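Local coordinates for protein BspA (BspA_V) (Streptococcus agalactiae serotype III, PDB 5DZ8) that is a cell wall-anchored streptococcal adhesin that probably uses its variable domain, the part in this chain, in cell adhesion, at residues F37-I42 and I96-L101; V4-K9 and G55-H60; V62-K65 and V69-F72. One frame throughout, in Å; residues are numbered along the deposited sequence.

Contact 1: residues F37-I42 and I96-L101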
ATOM      1  N   PHE A  37       4.366 -18.997 -13.613  1.00 36.48           N
ATOM      2  CA  PHE A  37       4.268 -17.585 -14.010  1.00 37.99           C
ATOM      3  C   PHE A  37       5.586 -16.837 -13.884  1.00 35.26           C
ATOM      4  O   PHE A  37       6.214 -16.906 -12.868  1.00 36.25           O
ATOM      5  CB  PHE A  37       3.268 -16.863 -13.103  1.00 38.02           C
ATOM      6  CG  PHE A  37       1.853 -17.267 -13.349  1.00 36.37           C
ATOM      7  CD1 PHE A  37       1.178 -16.792 -14.463  1.00 34.70           C
ATOM      8  CD2 PHE A  37       1.213 -18.150 -12.511  1.00 35.49           C
ATOM      9  CE1 PHE A  37      -0.121 -17.173 -14.699  1.00 32.89           C
ATOM     10  CE2 PHE A  37      -0.115 -18.502 -12.722  1.00 36.51           C
ATOM     11  CZ  PHE A  37      -0.782 -18.001 -13.806  1.00 33.43           C
ATOM     12  N   ASN A  38       5.950 -16.075 -14.898  1.00 40.36           N
ATOM     13  CA  ASN A  38       7.137 -15.189 -14.857  1.00 40.60           C
ATOM     14  C   ASN A  38       6.676 -13.761 -15.009  1.00 38.03           C
ATOM     15  O   ASN A  38       5.883 -13.503 -15.842  1.00 50.05           O
ATOM     16  CB  ASN A  38       8.066 -15.599 -16.002  1.00 36.76           C
ATOM     17  CG  ASN A  38       8.820 -16.884 -15.672  1.00 38.88           C
ATOM     18  OD1 ASN A  38       9.716 -16.873 -14.836  1.00 41.73           O
ATOM     19  ND2 ASN A  38       8.427 -17.999 -16.271  1.00 37.51           N
ATOM     20  N   HIS A  39       7.129 -12.841 -14.193  1.00 42.57           N
ATOM     21  CA  HIS A  39       6.853 -11.422 -14.409  1.00 43.28           C
ATOM     22  C   HIS A  39       8.109 -10.512 -14.350  1.00 46.25           C
ATOM     23  O   HIS A  39       9.008 -10.694 -13.516  1.00 45.62           O
ATOM     24  CB  HIS A  39       5.768 -10.937 -13.453  1.00 47.03           C
ATOM     25  CG  HIS A  39       6.217 -10.693 -12.038  1.00 61.50           C
ATOM     26  ND1 HIS A  39       5.959 -11.580 -11.009  1.00 64.04           N
ATOM     27  CD2 HIS A  39       6.844  -9.634 -11.465  1.00 71.56           C
ATOM     28  CE1 HIS A  39       6.407 -11.082  -9.871  1.00 62.95           C
ATOM     29  NE2 HIS A  39       6.956  -9.908 -10.120  1.00 69.60           N
ATOM     30  N   ASP A  40       8.156  -9.541 -15.265  1.00 47.20           N
ATOM     31  CA  ASP A  40       9.165  -8.464 -15.281  1.00 47.57           C
ATOM     32  C   ASP A  40       8.772  -7.377 -14.305  1.00 48.69           C
ATOM     33  O   ASP A  40       7.649  -6.908 -14.345  1.00 55.31           O
ATOM     34  CB  ASP A  40       9.231  -7.829 -16.674  1.00 51.81           C
ATOM     35  CG  ASP A  40      10.086  -8.605 -17.635  1.00 58.71           C
ATOM     36  OD1 ASP A  40      10.273  -9.825 -17.424  1.00 65.19           O
ATOM     37  OD2 ASP A  40      10.587  -7.983 -18.608  1.00 69.65           O
HETATM   38  N   MSE A  41       9.692  -6.964 -13.446  1.00 52.12           N
HETATM   39  CA  MSE A  41       9.454  -5.869 -12.517  1.00 54.07           C
HETATM   40  C   MSE A  41      10.137  -4.598 -13.003  1.00 57.29           C
HETATM   41  O   MSE A  41      11.360  -4.599 -13.217  1.00 48.86           O
HETATM   42  CB  MSE A  41      10.030  -6.273 -11.163  1.00 61.79           C
HETATM   43  CG  MSE A  41       9.498  -5.395 -10.030  1.00 70.89           C
HETATM   44 SE   MSE A  41       7.594  -5.828  -9.731  1.00 84.94          SE
HETATM   45  CE  MSE A  41       8.088  -7.301  -8.530  1.00 84.29           C
ATOM     46  N   ILE A  42       9.335  -3.527 -13.139  1.00 60.95           N
ATOM     47  CA  ILE A  42       9.658  -2.245 -13.794  1.00 63.10           C
ATOM     48  C   ILE A  42       9.681  -1.144 -12.732  1.00 61.90           C
ATOM     49  O   ILE A  42       8.777  -1.091 -11.915  1.00 63.89           O
ATOM     50  CB  ILE A  42       8.540  -1.859 -14.821  1.00 68.52           C
ATOM     51  CG1 ILE A  42       8.255  -2.987 -15.818  1.00 68.69           C
ATOM     52  CG2 ILE A  42       8.886  -0.594 -15.602  1.00 77.75           C
ATOM     53  CD1 ILE A  42       9.454  -3.426 -16.637  1.00 66.66           C
ATOM     54  N   ILE A  96       8.029  -2.953  -2.871  1.00 43.08           N
ATOM     55  CA  ILE A  96       7.194  -3.896  -3.569  1.00 41.28           C
ATOM     56  C   ILE A  96       6.557  -4.800  -2.549  1.00 38.66           C
ATOM     57  O   ILE A  96       7.178  -5.173  -1.571  1.00 40.26           O
ATOM     58  CB  ILE A  96       8.036  -4.703  -4.548  1.00 45.29           C
ATOM     59  CG1 ILE A  96       8.728  -3.742  -5.517  1.00 50.73           C
ATOM     60  CG2 ILE A  96       7.168  -5.694  -5.318  1.00 46.09           C
ATOM     61  CD1 ILE A  96      10.033  -4.264  -6.082  1.00 58.73           C
ATOM     62  N   VAL A  97       5.302  -5.123  -2.760  1.00 40.10           N
ATOM     63  CA  VAL A  97       4.639  -6.138  -1.969  1.00 40.23           C
ATOM     64  C   VAL A  97       4.013  -7.164  -2.911  1.00 38.20           C
ATOM     65  O   VAL A  97       3.243  -6.810  -3.774  1.00 41.89           O
ATOM     66  CB  VAL A  97       3.556  -5.545  -1.054  1.00 43.34           C
ATOM     67  CG1 VAL A  97       2.993  -6.645  -0.147  1.00 44.62           C
ATOM     68  CG2 VAL A  97       4.142  -4.428  -0.201  1.00 47.12           C
ATOM     69  N   PHE A  98       4.342  -8.426  -2.713  1.00 37.96           N
ATOM     70  CA  PHE A  98       3.764  -9.504  -3.455  1.00 36.55           C
ATOM     71  C   PHE A  98       2.918 -10.318  -2.501  1.00 35.29           C
ATOM     72  O   PHE A  98       3.387 -10.673  -1.402  1.00 32.97           O
ATOM     73  CB  PHE A  98       4.855 -10.374  -4.098  1.00 37.87           C
ATOM     74  CG  PHE A  98       4.297 -11.430  -5.019  1.00 36.84           C
ATOM     75  CD1 PHE A  98       4.008 -11.135  -6.344  1.00 38.83           C
ATOM     76  CD2 PHE A  98       4.018 -12.680  -4.551  1.00 35.73           C
ATOM     77  CE1 PHE A  98       3.476 -12.094  -7.193  1.00 40.90           C
ATOM     78  CE2 PHE A  98       3.477 -13.642  -5.376  1.00 39.91           C
ATOM     79  CZ  PHE A  98       3.191 -13.349  -6.706  1.00 39.77           C
ATOM     80  N   ARG A  99       1.673 -10.595  -2.908  1.00 32.63           N
ATOM     81  CA  ARG A  99       0.776 -11.414  -2.111  1.00 35.02           C
ATOM     82  C   ARG A  99       0.074 -12.452  -2.961  1.00 34.22           C
ATOM     83  O   ARG A  99      -0.265 -12.207  -4.091  1.00 34.24           O
ATOM     84  CB  ARG A  99      -0.336 -10.648  -1.416  1.00 37.31           C
ATOM     85  CG  ARG A  99       0.056  -9.530  -0.487  1.00 41.30           C
ATOM     86  CD  ARG A  99      -1.168  -9.093   0.352  1.00 40.96           C
ATOM     87  NE  ARG A  99      -0.880  -7.808   0.988  1.00 42.11           N
ATOM     88  CZ  ARG A  99      -0.854  -6.630   0.366  1.00 44.66           C
ATOM     89  NH1 ARG A  99      -1.131  -6.519  -0.922  1.00 49.71           N
ATOM     90  NH2 ARG A  99      -0.528  -5.537   1.033  1.00 49.06           N
ATOM     91  N   VAL A 100      -0.206 -13.576  -2.338  1.00 31.89           N
ATOM     92  CA  VAL A 100      -1.089 -14.579  -2.881  1.00 34.37           C
ATOM     93  C   VAL A 100      -2.212 -14.742  -1.892  1.00 33.01           C
ATOM     94  O   VAL A 100      -2.009 -14.761  -0.676  1.00 31.97           O
ATOM     95  CB  VAL A 100      -0.356 -15.940  -3.064  1.00 33.05           C
ATOM     96  CG1 VAL A 100      -1.265 -16.978  -3.621  1.00 33.73           C
ATOM     97  CG2 VAL A 100       0.864 -15.755  -3.932  1.00 33.94           C
ATOM     98  N   LEU A 101      -3.415 -14.835  -2.423  1.00 36.13           N
ATOM     99  CA  LEU A 101      -4.589 -15.025  -1.593  1.00 37.22           C
ATOM    100  C   LEU A 101      -5.458 -16.083  -2.190  1.00 36.54           C
ATOM    101  O   LEU A 101      -5.378 -16.362  -3.377  1.00 35.50           O
ATOM    102  CB  LEU A 101      -5.408 -13.724  -1.470  1.00 40.07           C
ATOM    103  CG  LEU A 101      -4.699 -12.409  -1.200  1.00 43.44           C
ATOM    104  CD1 LEU A 101      -4.195 -11.817  -2.495  1.00 50.40           C
ATOM    105  CD2 LEU A 101      -5.639 -11.402  -0.571  1.00 49.68           C
TER

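Contact 2: residues V4-K9 and G55-H60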
ATOM      1  N   VAL A   4      -8.293 -33.112 -23.495  1.00 35.74           N
ATOM      2  CA  VAL A   4      -8.528 -31.883 -22.826  1.00 36.49           C
ATOM      3  C   VAL A   4      -7.365 -30.934 -22.900  1.00 32.04           C
ATOM      4  O   VAL A   4      -6.317 -31.307 -22.548  1.00 33.40           O
ATOM      5  CB  VAL A   4      -8.829 -32.117 -21.353  1.00 38.51           C
ATOM      6  CG1 VAL A   4      -9.054 -30.754 -20.679  1.00 40.88           C
ATOM      7  CG2 VAL A   4     -10.081 -32.986 -21.216  1.00 39.96           C
ATOM      8  N   ALA A   5      -7.604 -29.684 -23.297  1.00 30.38           N
ATOM      9  CA  ALA A   5      -6.616 -28.642 -23.180  1.00 28.69           C
ATOM     10  C   ALA A   5      -6.765 -27.854 -21.851  1.00 31.37           C
ATOM     11  O   ALA A   5      -7.832 -27.275 -21.546  1.00 30.40           O
ATOM     12  CB  ALA A   5      -6.742 -27.717 -24.379  1.00 30.98           C
ATOM     13  N   PHE A   6      -5.694 -27.861 -21.064  1.00 28.50           N
ATOM     14  CA  PHE A   6      -5.647 -27.227 -19.762  1.00 29.57           C
ATOM     15  C   PHE A   6      -4.841 -25.946 -19.903  1.00 29.29           C
ATOM     16  O   PHE A   6      -3.810 -25.968 -20.505  1.00 28.01           O
ATOM     17  CB  PHE A   6      -4.991 -28.133 -18.697  1.00 28.33           C
ATOM     18  CG  PHE A   6      -4.402 -27.382 -17.517  1.00 27.07           C
ATOM     19  CD1 PHE A   6      -5.219 -26.684 -16.621  1.00 27.50           C
ATOM     20  CD2 PHE A   6      -3.042 -27.347 -17.312  1.00 28.45           C
ATOM     21  CE1 PHE A   6      -4.686 -25.998 -15.527  1.00 28.16           C
ATOM     22  CE2 PHE A   6      -2.481 -26.675 -16.204  1.00 30.23           C
ATOM     23  CZ  PHE A   6      -3.313 -25.983 -15.316  1.00 28.41           C
ATOM     24  N   ASP A   7      -5.307 -24.840 -19.358  1.00 28.91           N
ATOM     25  CA  ASP A   7      -4.407 -23.713 -19.167  1.00 32.34           C
ATOM     26  C   ASP A   7      -4.633 -22.993 -17.880  1.00 28.23           C
ATOM     27  O   ASP A   7      -5.666 -23.148 -17.232  1.00 24.34           O
ATOM     28  CB  ASP A   7      -4.432 -22.727 -20.333  1.00 39.12           C
ATOM     29  CG  ASP A   7      -3.034 -22.633 -21.067  1.00 55.96           C
ATOM     30  OD1 ASP A   7      -1.901 -22.572 -20.388  1.00 52.45           O
ATOM     31  OD2 ASP A   7      -3.083 -22.606 -22.327  1.00 49.07           O
ATOM     32  N   ILE A   8      -3.620 -22.222 -17.492  1.00 27.77           N
ATOM     33  CA  ILE A   8      -3.764 -21.298 -16.411  1.00 28.20           C
ATOM     34  C   ILE A   8      -3.167 -19.978 -16.833  1.00 26.70           C
ATOM     35  O   ILE A   8      -2.205 -19.947 -17.550  1.00 28.16           O
ATOM     36  CB  ILE A   8      -3.244 -21.859 -15.057  1.00 29.21           C
ATOM     37  CG1 ILE A   8      -3.642 -20.937 -13.907  1.00 28.95           C
ATOM     38  CG2 ILE A   8      -1.739 -22.003 -15.054  1.00 31.65           C
ATOM     39  CD1 ILE A   8      -3.330 -21.528 -12.526  1.00 28.94           C
ATOM     40  N   LYS A   9      -3.796 -18.898 -16.397  1.00 28.74           N
ATOM     41  CA  LYS A   9      -3.400 -17.573 -16.729  1.00 30.54           C
ATOM     42  C   LYS A   9      -3.730 -16.547 -15.628  1.00 29.19           C
ATOM     43  O   LYS A   9      -4.439 -16.827 -14.683  1.00 31.67           O
ATOM     44  CB  LYS A   9      -4.011 -17.167 -18.080  1.00 33.78           C
ATOM     45  CG  LYS A   9      -5.487 -16.984 -18.149  1.00 41.28           C
ATOM     46  CD  LYS A   9      -6.020 -17.535 -19.514  1.00 53.66           C
ATOM     47  CE  LYS A   9      -7.145 -18.589 -19.350  1.00 56.93           C
ATOM     48  NZ  LYS A   9      -6.839 -19.786 -18.462  1.00 51.13           N
ATOM     49  N   GLY A  55       3.950 -23.640  -9.212  1.00 24.35           N
ATOM     50  CA  GLY A  55       2.893 -24.363  -8.569  1.00 25.77           C
ATOM     51  C   GLY A  55       2.359 -25.525  -9.395  1.00 24.01           C
ATOM     52  O   GLY A  55       2.895 -25.847 -10.403  1.00 24.83           O
ATOM     53  N   LYS A  56       1.264 -26.115  -8.961  1.00 25.39           N
ATOM     54  CA  LYS A  56       0.660 -27.220  -9.669  1.00 27.76           C
ATOM     55  C   LYS A  56      -0.800 -27.311  -9.356  1.00 28.21           C
ATOM     56  O   LYS A  56      -1.175 -27.325  -8.190  1.00 27.51           O
ATOM     57  CB  LYS A  56       1.280 -28.509  -9.253  1.00 32.11           C
ATOM     58  CG  LYS A  56       0.879 -29.655 -10.167  1.00 34.94           C
ATOM     59  CD  LYS A  56       1.575 -30.895  -9.706  1.00 33.59           C
ATOM     60  CE  LYS A  56       1.171 -32.097 -10.555  1.00 37.49           C
ATOM     61  NZ  LYS A  56      -0.279 -32.309 -10.465  1.00 47.86           N
ATOM     62  N   VAL A  57      -1.620 -27.382 -10.403  1.00 27.88           N
ATOM     63  CA  VAL A  57      -3.040 -27.665 -10.255  1.00 30.59           C
ATOM     64  C   VAL A  57      -3.185 -29.161 -10.216  1.00 31.18           C
ATOM     65  O   VAL A  57      -2.635 -29.865 -11.084  1.00 29.98           O
ATOM     66  CB  VAL A  57      -3.878 -27.073 -11.396  1.00 30.81           C
ATOM     67  CG1 VAL A  57      -5.366 -27.307 -11.167  1.00 31.61           C
ATOM     68  CG2 VAL A  57      -3.627 -25.571 -11.477  1.00 32.88           C
ATOM     69  N   ASN A  58      -3.888 -29.641  -9.183  1.00 33.04           N
ATOM     70  CA  ASN A  58      -4.166 -31.073  -9.051  1.00 32.53           C
ATOM     71  C   ASN A  58      -5.508 -31.400  -9.634  1.00 29.45           C
ATOM     72  O   ASN A  58      -6.567 -31.100  -9.060  1.00 31.76           O
ATOM     73  CB  ASN A  58      -3.998 -31.519  -7.612  1.00 34.77           C
ATOM     74  CG  ASN A  58      -2.637 -31.132  -7.065  1.00 37.05           C
ATOM     75  OD1 ASN A  58      -1.625 -31.639  -7.544  1.00 44.15           O
ATOM     76  ND2 ASN A  58      -2.600 -30.179  -6.096  1.00 38.54           N
ATOM     77  N   HIS A  59      -5.477 -31.977 -10.821  1.00 27.27           N
ATOM     78  CA  HIS A  59      -6.709 -32.310 -11.496  1.00 30.21           C
ATOM     79  C   HIS A  59      -6.665 -33.710 -12.111  1.00 32.60           C
ATOM     80  O   HIS A  59      -5.611 -34.296 -12.303  1.00 32.71           O
ATOM     81  CB  HIS A  59      -7.053 -31.231 -12.563  1.00 30.79           C
ATOM     82  CG  HIS A  59      -5.998 -31.057 -13.605  1.00 28.69           C
ATOM     83  ND1 HIS A  59      -5.661 -29.830 -14.099  1.00 32.16           N
ATOM     84  CD2 HIS A  59      -5.168 -31.931 -14.198  1.00 32.85           C
ATOM     85  CE1 HIS A  59      -4.687 -29.947 -14.973  1.00 35.36           C
ATOM     86  NE2 HIS A  59      -4.363 -31.220 -15.050  1.00 34.41           N
ATOM     87  N   HIS A  60      -7.831 -34.234 -12.428  1.00 34.16           N
ATOM     88  CA  HIS A  60      -7.906 -35.504 -13.147  1.00 37.69           C
ATOM     89  C   HIS A  60      -9.203 -35.541 -13.972  1.00 35.04           C
ATOM     90  O   HIS A  60     -10.157 -34.810 -13.700  1.00 35.33           O
ATOM     91  CB  HIS A  60      -7.771 -36.703 -12.214  1.00 33.97           C
ATOM     92  CG  HIS A  60      -8.954 -36.933 -11.340  1.00 38.34           C
ATOM     93  ND1 HIS A  60      -9.146 -36.261 -10.144  1.00 45.29           N
ATOM     94  CD2 HIS A  60     -10.009 -37.777 -11.473  1.00 44.12           C
ATOM     95  CE1 HIS A  60     -10.289 -36.647  -9.600  1.00 43.30           C
ATOM     96  NE2 HIS A  60     -10.834 -37.562 -10.393  1.00 50.84           N
TER

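Contact 3: residues V62-K65 and V69-F72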
ATOM      1  N   VAL A  62     -12.077 -37.888 -16.279  1.00 39.39           N
ATOM      2  CA  VAL A  62     -12.746 -39.138 -16.698  1.00 45.19           C
ATOM      3  C   VAL A  62     -13.404 -39.038 -18.100  1.00 42.15           C
ATOM      4  O   VAL A  62     -14.289 -38.225 -18.313  1.00 34.25           O
ATOM      5  CB  VAL A  62     -13.777 -39.596 -15.642  1.00 48.99           C
ATOM      6  CG1 VAL A  62     -14.466 -40.893 -16.084  1.00 46.43           C
ATOM      7  CG2 VAL A  62     -13.075 -39.802 -14.297  1.00 47.15           C
ATOM      8  N   ALA A  63     -12.945 -39.840 -19.061  1.00 43.13           N
ATOM      9  CA  ALA A  63     -13.584 -39.851 -20.405  1.00 49.73           C
ATOM     10  C   ALA A  63     -14.913 -40.644 -20.376  1.00 51.48           C
ATOM     11  O   ALA A  63     -14.980 -41.672 -19.736  1.00 51.02           O
ATOM     12  CB  ALA A  63     -12.642 -40.439 -21.428  1.00 46.17           C
ATOM     13  N   ASN A  64     -15.964 -40.151 -21.023  1.00 49.24           N
ATOM     14  CA  ASN A  64     -17.212 -40.932 -21.193  1.00 51.35           C
ATOM     15  C   ASN A  64     -17.335 -41.451 -22.611  1.00 50.92           C
ATOM     16  O   ASN A  64     -16.670 -40.923 -23.495  1.00 55.05           O
ATOM     17  CB  ASN A  64     -18.430 -40.083 -20.860  1.00 54.66           C
ATOM     18  CG  ASN A  64     -18.342 -39.474 -19.492  1.00 53.29           C
ATOM     19  OD1 ASN A  64     -18.079 -40.177 -18.531  1.00 50.07           O
ATOM     20  ND2 ASN A  64     -18.565 -38.158 -19.395  1.00 54.49           N
ATOM     21  N   LYS A  65     -18.198 -42.457 -22.820  1.00 57.56           N
ATOM     22  CA  LYS A  65     -18.432 -43.079 -24.152  1.00 58.69           C
ATOM     23  C   LYS A  65     -18.779 -42.070 -25.254  1.00 55.13           C
ATOM     24  O   LYS A  65     -18.165 -42.066 -26.308  1.00 53.57           O
ATOM     25  CB  LYS A  65     -19.561 -44.114 -24.075  1.00 64.59           C
ATOM     26  N   VAL A  69     -16.310 -35.423 -21.230  1.00 35.66           N
ATOM     27  CA  VAL A  69     -15.311 -35.667 -20.231  1.00 32.42           C
ATOM     28  C   VAL A  69     -15.693 -34.947 -18.935  1.00 33.56           C
ATOM     29  O   VAL A  69     -16.412 -33.959 -18.981  1.00 32.62           O
ATOM     30  CB  VAL A  69     -13.959 -35.194 -20.740  1.00 36.68           C
ATOM     31  CG1 VAL A  69     -13.934 -33.649 -20.855  1.00 39.54           C
ATOM     32  CG2 VAL A  69     -12.840 -35.689 -19.824  1.00 35.77           C
ATOM     33  N   THR A  70     -15.282 -35.489 -17.775  1.00 34.17           N
ATOM     34  CA  THR A  70     -15.460 -34.817 -16.485  1.00 34.92           C
ATOM     35  C   THR A  70     -14.071 -34.447 -15.995  1.00 33.72           C
ATOM     36  O   THR A  70     -13.181 -35.305 -15.882  1.00 34.16           O
ATOM     37  CB  THR A  70     -16.149 -35.678 -15.404  1.00 40.21           C
ATOM     38  OG1 THR A  70     -17.327 -36.305 -15.909  1.00 46.96           O
ATOM     39  CG2 THR A  70     -16.558 -34.810 -14.292  1.00 46.03           C
ATOM     40  N   ALA A  71     -13.889 -33.167 -15.743  1.00 31.82           N
ATOM     41  CA  ALA A  71     -12.660 -32.634 -15.240  1.00 33.74           C
ATOM     42  C   ALA A  71     -12.847 -32.350 -13.760  1.00 31.95           C
ATOM     43  O   ALA A  71     -13.700 -31.573 -13.413  1.00 31.00           O
ATOM     44  CB  ALA A  71     -12.324 -31.325 -15.968  1.00 34.23           C
ATOM     45  N   PHE A  72     -12.009 -32.937 -12.923  1.00 33.03           N
ATOM     46  CA  PHE A  72     -12.027 -32.697 -11.474  1.00 34.69           C
ATOM     47  C   PHE A  72     -10.871 -31.790 -11.158  1.00 33.23           C
ATOM     48  O   PHE A  72      -9.734 -32.131 -11.414  1.00 30.46           O
ATOM     49  CB  PHE A  72     -11.846 -34.009 -10.703  1.00 35.29           C
ATOM     50  CG  PHE A  72     -13.058 -34.921 -10.758  1.00 40.89           C
ATOM     51  CD1 PHE A  72     -14.113 -34.768  -9.847  1.00 42.92           C
ATOM     52  CD2 PHE A  72     -13.157 -35.937 -11.724  1.00 45.05           C
ATOM     53  CE1 PHE A  72     -15.248 -35.592  -9.925  1.00 44.09           C
ATOM     54  CE2 PHE A  72     -14.277 -36.769 -11.780  1.00 43.80           C
ATOM     55  CZ  PHE A  72     -15.329 -36.582 -10.882  1.00 38.48           C
TER

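Contact 1: residues F37-I42 and I96-L101
Met41 and Ile96 make the apolar part of this contact, reaching toward each other tip to tip from two facing strands. Met41 is modelled as selenomethionine. Its chain leaves the backbone with CG anti to the backbone N (chi1 -164°), then bends at both chi2 and chi3, and this curl carries the terminal methyl CE back to 3.7 Å from Ile96 CG2. Ile96 also touches nearer the root of Met41, where its CD1 comes 4.1 Å from Met41 CG. Two branches of the isoleucine therefore meet two points of one flexible, unbranched chain, a good match for a residue that can bend to suit its neighbour. With the CA atoms of Met41 and Ile96 9.4 Å apart, the side chains have to span the gap without help from the backbone, and no hydrogen bond crosses it.

That spacing belongs to two sheets laid face to face. Strand 34-42 is an inner strand of the large antiparallel sheet, and strand 94-101 is the middle strand of the smaller three-stranded one, so the contact lies in the interior where the two layers meet.

The aromatic part pairs His39 with Phe98, joined through His39 CE1 and Phe98 CE1 at 4.1 Å. The two rings approach obliquely. Histidine suits this partly exposed place because its flat ring can offer carbon to its aromatic neighbours, and Met41 CE sits at the ring's edge in its plane, 3.3 Å from His39 NE2. Phe98, buried and wholly apolar, suits the middle of such an interface: its ring stacks with Tyr81 of strand 69-85, which His39 also touches.

Contact 2: residues V4-K9 and G55-H60
In the curled end of the large antiparallel sheet, Phe6 and Ile8 of strand 4-12, the outermost of this chain's own sheet, face Val57 and His59 of strand 47-63 across the inside of the bend. The two short segments run roughly antiparallel, at 140°, with their axes 9.7 Å apart, so only side chains meet. Phe6 and His59 form a T-shaped pair: planes at 75°, centroids 4.8 Å apart. The imidazole presents its edge, with His59 CE1 over the centre of the phenyl face and 3.6 Å from Phe6 CG. CE1 lies between two nitrogens, so its C-H is probably polarised enough to suit the pi cloud. Those nitrogens fix the ring's rotation: NE2 is hydrogen-bonded to Pro31 O, and ND1 to Tyr165 OH of the second subunit.

Beside the pair, Val57 CG2 serves both apolar neighbours, lying 3.9 Å from Phe6 CZ and 4.2 Å from Ile8 CD1. Ile8 gets there by a fully extended chain, with CG1 anti to N (chi1 -170°). Ala5 to Lys9 also pair antiparallel with a strand of the second subunit, continuing the sheet. Non-adjacent strands of one curled antiparallel sheet thus face each other through side chains alone.

Contact 3: residues V62-K65 and V69-F72
Two backbone hydrogen bonds tie Val62 to Thr70. Val62 N donates to Thr70 O at 2.8 Å, and Thr70 N returns a bond to Val62 O at 3.0 Å. Together they make Val62 and Thr70 an antiparallel hydrogen-bonded pair, while Ala63 and Val69, next toward the turn, form a non-hydrogen-bonded one. Val62 O has a further partner in a CA-H...O contact, 3.4 Å from Val69 CA.

Asn64 follows the end of the first strand. Its ND2 is hydrogen-bonded to Ser68 OG within the turn and stays 4.1 Å from Thr70 OG1, a van der Waals approach. An amide suits this place because it can bind a turn residue where the regular pairing stops.

Side chains add packing on both faces of the hairpin. Val69 CG2, anti to its backbone N, lies against the carbonyl of Val62, 3.3 Å from Val62 O. On the other face of the sheet, Val62 CG2 touches Phe72 CE2 at 4.1 Å, meeting the ring at its edge near the ring plane. Branched Val62, Val69 and Thr70 fit extended backbone well, and Ala63 opposite Val69 adds little bulk.

This is the end of the beta hairpin formed by strands 47-63 and 69-85. Strand 119-135 flanks the second arm: Val69 and Ala71 bond through their backbones to Leu135 and Tyr133.

In the fold
From the N terminus, segment 4-9 meets 55-60 to close contact 2, a loop that contains 37-42 of contact 1; that segment finds its partner only at 96-101, and the two contacts therefore cross. Contact 3 follows contact 2 in series and is nested within the loop closed by contact 1. Contacts 2 and 3 share strand 47-63 and are joined by a probable hydrogen bond from Phe72 N to His60 O. Contacts 1 and 2 touch where Phe37 packs on Ile8. Contact 2 joins the first strand to the fourth across the large sheet's bend, contact 3 closes the hairpin of strands 47-63 and 69-85, and contact 1 binds the small sheet to the large one.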